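PDB 6QWT: genome polyprotein from Chicken sicinivirus JSY, which probably copies the viral RNA genome through its C-terminal 3Dpol part, the RNA-dependent RNA polymerase to which this chain corresponds. Local coordinates for residues A[223-237]-A[333-346]. Residues are numbered along the deposited sequence; the frame is centred on the assembly and turned at random.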
loop_
_atom_site.group_PDB
_atom_site.type_symbol
_atom_site.label_atom_id
_atom_site.label_comp_id
_atom_site.label_asym_id
_atom_site.label_seq_id
_atom_site.Cartn_x
_atom_site.Cartn_y
_atom_site.Cartn_z
ATOM N N PHE A 223 15.820 14.716 -0.109
ATOM C CA PHE A 223 16.887 14.007 -0.805
ATOM C C PHE A 223 17.903 14.950 -1.444
ATOM O O PHE A 223 18.493 14.610 -2.475
ATOM C CB PHE A 223 16.292 13.076 -1.860
ATOM C CG PHE A 223 15.702 11.816 -1.297
ATOM C CD1 PHE A 223 14.332 11.687 -1.144
ATOM C CD2 PHE A 223 16.519 10.763 -0.916
ATOM C CE1 PHE A 223 13.784 10.527 -0.625
ATOM C CE2 PHE A 223 15.979 9.602 -0.396
ATOM C CZ PHE A 223 14.609 9.483 -0.250
ATOM N N LEU A 224 18.126 16.129 -0.860
ATOM C CA LEU A 224 18.995 17.112 -1.493
ATOM C C LEU A 224 20.454 17.006 -1.072
ATOM O O LEU A 224 21.332 17.383 -1.856
ATOM C CB LEU A 224 18.464 18.525 -1.235
ATOM C CG LEU A 224 17.602 19.097 -2.374
ATOM C CD1 LEU A 224 17.012 20.447 -1.990
ATOM C CD2 LEU A 224 18.432 19.227 -3.657
ATOM N N ASP A 225 20.748 16.457 0.113
ATOM C CA ASP A 225 22.147 16.225 0.465
ATOM C C ASP A 225 22.799 15.128 -0.374
ATOM O O ASP A 225 23.997 14.874 -0.201
ATOM C CB ASP A 225 22.269 15.860 1.945
ATOM C CG ASP A 225 22.179 17.066 2.855
ATOM O OD1 ASP A 225 22.217 18.202 2.341
ATOM O OD2 ASP A 225 22.057 16.881 4.087
ATOM N N TYR A 226 22.058 14.487 -1.274
ATOM C CA TYR A 226 22.525 13.308 -1.990
ATOM C C TYR A 226 22.584 13.599 -3.481
ATOM O O TYR A 226 21.620 14.115 -4.056
ATOM C CB TYR A 226 21.607 12.113 -1.715
ATOM C CG TYR A 226 21.347 11.886 -0.241
ATOM C CD1 TYR A 226 20.336 12.569 0.421
ATOM C CD2 TYR A 226 22.119 10.990 0.489
ATOM C CE1 TYR A 226 20.101 12.370 1.768
ATOM C CE2 TYR A 226 21.890 10.784 1.834
ATOM C CZ TYR A 226 20.882 11.476 2.469
ATOM O OH TYR A 226 20.651 11.272 3.813
ATOM N N SER A 227 23.718 13.266 -4.102
ATOM C CA SER A 227 23.843 13.409 -5.547
ATOM C C SER A 227 23.116 12.299 -6.290
ATOM O O SER A 227 22.696 12.495 -7.437
ATOM C CB SER A 227 25.316 13.420 -5.952
ATOM O OG SER A 227 25.941 12.197 -5.602
ATOM N N GLU A 228 22.961 11.135 -5.666
ATOM C CA GLU A 228 22.313 9.992 -6.287
ATOM C C GLU A 228 21.156 9.523 -5.419
ATOM O O GLU A 228 21.317 9.333 -4.208
ATOM C CB GLU A 228 23.311 8.854 -6.523
ATOM C CG GLU A 228 24.082 8.990 -7.831
ATOM C CD GLU A 228 25.089 7.878 -8.037
ATOM O OE1 GLU A 228 24.985 7.161 -9.054
ATOM O OE2 GLU A 228 25.989 7.724 -7.184
ATOM N N VAL A 229 19.992 9.355 -6.039
ATOM C CA VAL A 229 18.799 8.831 -5.388
ATOM C C VAL A 229 18.322 7.639 -6.202
ATOM O O VAL A 229 18.281 7.707 -7.436
ATOM C CB VAL A 229 17.693 9.898 -5.270
ATOM C CG1 VAL A 229 16.486 9.349 -4.521
ATOM C CG2 VAL A 229 18.229 11.146 -4.574
ATOM N N TRP A 230 17.977 6.549 -5.520
ATOM C CA TRP A 230 17.643 5.292 -6.174
ATOM C C TRP A 230 16.199 4.899 -5.893
ATOM O O TRP A 230 15.688 5.109 -4.787
ATOM C CB TRP A 230 18.582 4.172 -5.718
ATOM C CG TRP A 230 20.015 4.449 -6.035
ATOM C CD1 TRP A 230 20.963 4.939 -5.185
ATOM C CD2 TRP A 230 20.664 4.264 -7.299
ATOM N NE1 TRP A 230 22.166 5.068 -5.842
ATOM C CE2 TRP A 230 22.008 4.659 -7.140
ATOM C CE3 TRP A 230 20.240 3.802 -8.549
ATOM C CZ2 TRP A 230 22.932 4.606 -8.183
ATOM C CZ3 TRP A 230 21.160 3.750 -9.582
ATOM C CH2 TRP A 230 22.488 4.150 -9.392
ATOM N N ALA A 231 15.548 4.332 -6.905
ATOM C CA ALA A 231 14.224 3.747 -6.770
ATOM C C ALA A 231 14.302 2.262 -7.086
ATOM O O ALA A 231 15.011 1.853 -8.011
ATOM C CB ALA A 231 13.211 4.422 -7.700
ATOM N N LEU A 232 13.587 1.455 -6.309
ATOM C CA LEU A 232 13.472 0.040 -6.620
ATOM C C LEU A 232 12.123 -0.466 -6.143
ATOM O O LEU A 232 11.442 0.171 -5.334
ATOM C CB LEU A 232 14.609 -0.785 -6.004
ATOM C CG LEU A 232 14.838 -0.761 -4.495
ATOM C CD1 LEU A 232 13.879 -1.692 -3.767
ATOM C CD2 LEU A 232 16.283 -1.138 -4.197
ATOM N N ASP A 233 11.740 -1.622 -6.669
ATOM C CA ASP A 233 10.472 -2.247 -6.346
ATOM C C ASP A 233 10.711 -3.714 -6.025
ATOM O O ASP A 233 11.670 -4.325 -6.503
ATOM C CB ASP A 233 9.470 -2.107 -7.505
ATOM C CG ASP A 233 8.052 -2.457 -7.097
ATOM O OD1 ASP A 233 7.478 -3.405 -7.677
ATOM O OD2 ASP A 233 7.509 -1.784 -6.194
ATOM N N TYR A 234 9.838 -4.271 -5.199
ATOM C CA TYR A 234 9.873 -5.689 -4.881
ATOM C C TYR A 234 8.854 -6.429 -5.735
ATOM O O TYR A 234 7.763 -5.918 -6.004
ATOM C CB TYR A 234 9.569 -5.934 -3.403
ATOM C CG TYR A 234 10.587 -5.388 -2.426
ATOM C CD1 TYR A 234 10.655 -4.028 -2.145
ATOM C CD2 TYR A 234 11.463 -6.238 -1.762
ATOM C CE1 TYR A 234 11.578 -3.531 -1.243
ATOM C CE2 TYR A 234 12.387 -5.750 -0.858
ATOM C CZ TYR A 234 12.441 -4.398 -0.601
ATOM O OH TYR A 234 13.361 -3.914 0.300
ATOM N N SER A 235 9.216 -7.632 -6.161
ATOM C CA SER A 235 8.259 -8.569 -6.731
ATOM C C SER A 235 7.832 -9.540 -5.642
ATOM O O SER A 235 8.681 -10.143 -4.975
ATOM C CB SER A 235 8.858 -9.319 -7.922
ATOM O OG SER A 235 10.236 -9.581 -7.725
ATOM N N ASN A 236 6.518 -9.667 -5.444
ATOM C CA ASN A 236 5.950 -10.568 -4.435
ATOM C C ASN A 236 6.420 -10.202 -3.026
ATOM O O ASN A 236 6.743 -11.071 -2.214
ATOM C CB ASN A 236 6.271 -12.031 -4.754
ATOM C CG ASN A 236 6.272 -12.313 -6.244
ATOM O OD1 ASN A 236 5.222 -12.315 -6.888
ATOM N ND2 ASN A 236 7.454 -12.555 -6.800
ATOM N N PHE A 237 6.451 -8.897 -2.739
ATOM C CA PHE A 237 6.841 -8.422 -1.414
ATOM C C PHE A 237 5.944 -9.001 -0.326
ATOM O O PHE A 237 6.424 -9.389 0.745
ATOM C CB PHE A 237 6.798 -6.894 -1.387
ATOM C CG PHE A 237 7.414 -6.278 -0.160
ATOM C CD1 PHE A 237 8.708 -6.600 0.222
ATOM C CD2 PHE A 237 6.702 -5.363 0.600
ATOM C CE1 PHE A 237 9.278 -6.027 1.349
ATOM C CE2 PHE A 237 7.265 -4.786 1.725
ATOM C CZ PHE A 237 8.555 -5.118 2.101
ATOM N N GLY A 333 4.703 0.757 1.083
ATOM C CA GLY A 333 4.550 -0.636 0.689
ATOM C C GLY A 333 5.874 -1.202 0.214
ATOM O O GLY A 333 6.889 -1.146 0.916
ATOM N N ASP A 334 5.884 -1.757 -0.987
ATOM C CA ASP A 334 7.127 -2.235 -1.570
ATOM C C ASP A 334 7.834 -1.156 -2.382
ATOM O O ASP A 334 8.925 -1.408 -2.897
ATOM C CB ASP A 334 6.858 -3.460 -2.444
ATOM C CG ASP A 334 5.674 -3.263 -3.355
ATOM O OD1 ASP A 334 5.081 -2.164 -3.321
ATOM O OD2 ASP A 334 5.328 -4.205 -4.096
ATOM N N ASP A 335 7.243 0.034 -2.504
ATOM C CA ASP A 335 7.864 1.127 -3.238
ATOM C C ASP A 335 8.865 1.852 -2.346
ATOM O O ASP A 335 8.592 2.102 -1.171
ATOM C CB ASP A 335 6.805 2.102 -3.750
ATOM C CG ASP A 335 5.905 1.479 -4.788
ATOM O OD1 ASP A 335 6.354 1.303 -5.940
ATOM O OD2 ASP A 335 4.750 1.159 -4.447
ATOM N N VAL A 336 10.025 2.192 -2.911
ATOM C CA VAL A 336 11.177 2.636 -2.135
ATOM C C VAL A 336 11.921 3.708 -2.902
ATOM O O VAL A 336 12.232 3.552 -4.089
ATOM C CB VAL A 336 12.160 1.493 -1.810
ATOM C CG1 VAL A 336 13.463 2.108 -1.266
ATOM C CG2 VAL A 336 11.536 0.535 -0.844
ATOM N N LEU A 337 12.243 4.776 -2.186
ATOM C CA LEU A 337 13.348 5.640 -2.548
ATOM C C LEU A 337 14.414 5.569 -1.463
ATOM O O LEU A 337 14.092 5.527 -0.273
ATOM C CB LEU A 337 12.905 7.104 -2.740
ATOM C CG LEU A 337 11.844 7.428 -3.792
ATOM C CD1 LEU A 337 11.593 8.937 -3.812
ATOM C CD2 LEU A 337 12.290 6.939 -5.152
ATOM N N TYR A 338 15.687 5.569 -1.860
ATOM C CA TYR A 338 16.757 5.620 -0.870
ATOM C C TYR A 338 17.948 6.363 -1.454
ATOM O O TYR A 338 18.102 6.477 -2.674
ATOM C CB TYR A 338 17.154 4.216 -0.387
ATOM C CG TYR A 338 18.071 3.438 -1.307
ATOM C CD1 TYR A 338 19.450 3.605 -1.247
ATOM C CD2 TYR A 338 17.564 2.507 -2.208
ATOM C CE1 TYR A 338 20.295 2.890 -2.071
ATOM C CE2 TYR A 338 18.404 1.787 -3.035
ATOM C CZ TYR A 338 19.768 1.984 -2.962
ATOM O OH TYR A 338 20.611 1.269 -3.783
ATOM N N ALA A 339 18.786 6.872 -0.557
ATOM C CA ALA A 339 20.006 7.564 -0.928
ATOM C C ALA A 339 20.988 7.440 0.225
ATOM O O ALA A 339 20.601 7.565 1.390
ATOM C CB ALA A 339 19.729 9.036 -1.251
ATOM N N THR A 340 22.250 7.180 -0.107
ATOM C CA THR A 340 23.319 7.086 0.876
ATOM C C THR A 340 24.527 7.879 0.399
ATOM O O THR A 340 24.710 8.104 -0.800
ATOM C CB THR A 340 23.747 5.629 1.130
ATOM O OG1 THR A 340 24.308 5.079 -0.069
ATOM C CG2 THR A 340 22.562 4.778 1.571
ATOM N N VAL A 341 25.347 8.305 1.356
ATOM C CA VAL A 341 26.636 8.927 1.067
ATOM C C VAL A 341 27.710 8.148 1.819
ATOM O O VAL A 341 27.744 8.191 3.058
ATOM C CB VAL A 341 26.653 10.415 1.455
ATOM C CG1 VAL A 341 28.048 10.986 1.261
ATOM C CG2 VAL A 341 25.639 11.199 0.637
ATOM N N PRO A 342 28.602 7.419 1.129
ATOM C CA PRO A 342 28.666 7.262 -0.330
ATOM C C PRO A 342 27.507 6.446 -0.903
ATOM O O PRO A 342 26.840 5.712 -0.173
ATOM C CB PRO A 342 29.996 6.533 -0.544
ATOM C CG PRO A 342 30.227 5.797 0.731
ATOM C CD PRO A 342 29.694 6.696 1.807
ATOM N N SER A 343 27.279 6.583 -2.205
ATOM C CA SER A 343 26.127 5.958 -2.841
ATOM C C SER A 343 26.313 4.449 -2.927
ATOM O O SER A 343 27.346 3.964 -3.398
ATOM C CB SER A 343 25.915 6.547 -4.234
ATOM O OG SER A 343 24.830 5.919 -4.892
ATOM N N ILE A 344 25.307 3.707 -2.473
ATOM C CA ILE A 344 25.283 2.253 -2.577
ATOM C C ILE A 344 24.372 1.883 -3.739
ATOM O O ILE A 344 23.188 2.242 -3.749
ATOM C CB ILE A 344 24.811 1.602 -1.268
ATOM C CG1 ILE A 344 25.795 1.912 -0.138
ATOM C CG2 ILE A 344 24.653 0.099 -1.445
ATOM C CD1 ILE A 344 25.452 1.254 1.181
ATOM N N HIS A 345 24.921 1.177 -4.721
ATOM C CA HIS A 345 24.156 0.845 -5.912
ATOM C C HIS A 345 23.131 -0.242 -5.591
ATOM O O HIS A 345 23.413 -1.149 -4.801
ATOM C CB HIS A 345 25.093 0.381 -7.027
ATOM C CG HIS A 345 24.484 0.424 -8.393
ATOM N ND1 HIS A 345 23.758 -0.626 -8.918
ATOM C CD2 HIS A 345 24.508 1.381 -9.351
ATOM C CE1 HIS A 345 23.356 -0.314 -10.136
ATOM N NE2 HIS A 345 23.797 0.898 -10.423
ATOM N N PRO A 346 21.931 -0.175 -6.173
ATOM C CA PRO A 346 20.929 -1.224 -5.917
ATOM C C PRO A 346 21.368 -2.604 -6.365
ATOM O O PRO A 346 20.750 -3.594 -5.951
ATOM C CB PRO A 346 19.697 -0.741 -6.699
ATOM C CG PRO A 346 20.216 0.270 -7.665
ATOM C CD PRO A 346 21.387 0.914 -7.000
HETATM O O HOH W 1 22.629 7.221 -3.011
HETATM O O HOH W 2 24.736 10.034 -3.274
HETATM O O HOH W 3 5.924 -6.579 -4.567
#
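With chi1 at 80°, Tyr338 sets its ring between backbone N and carbonyl carbon, where its face receives Trp230 CB, a CH-pi contact 3.9 Å from the Tyr338 ring centroid. Trp230, its CG anti to the carbonyl carbon (chi1 -61°), carries the indole to Pro346 and Ser343. The compact proline ring turns its CD methylene onto the broad indole, Pro346 CD lying 3.6 Å from the centroid of the six-membered Trp230 ring. At the indole edge, Trp230 NE1 donates an almost straight in-plane bond to Ser343 OG (3.0 Å), a small hydroxyl that takes the N-H of a buried tryptophan. The Tyr338 hydroxyl is tied to Ile344 O, which fixes the phenol. Between the antiparallel strands, Trp230 N to Tyr338 O (2.8 Å) and Tyr338 N to Trp230 O are firm, whereas both Leu232–Val336 backbone bonds are weak. Asp233 OD2 comes 3.3 Å from Asp335 OD1, like charges close together, consistent with motif A (Asp233) and the Gly-Asp-Asp of motif C (Gly333 to Asp335), whose aspartates coordinate catalytic metal ions in related polymerases. Ala339 lays its lone methyl over one face of Tyr226. The two strands form the middle of the four-stranded palm sheet, flanked by strands 327-332 and 360-362, with helix 298-316 packed against Val336 and Tyr234.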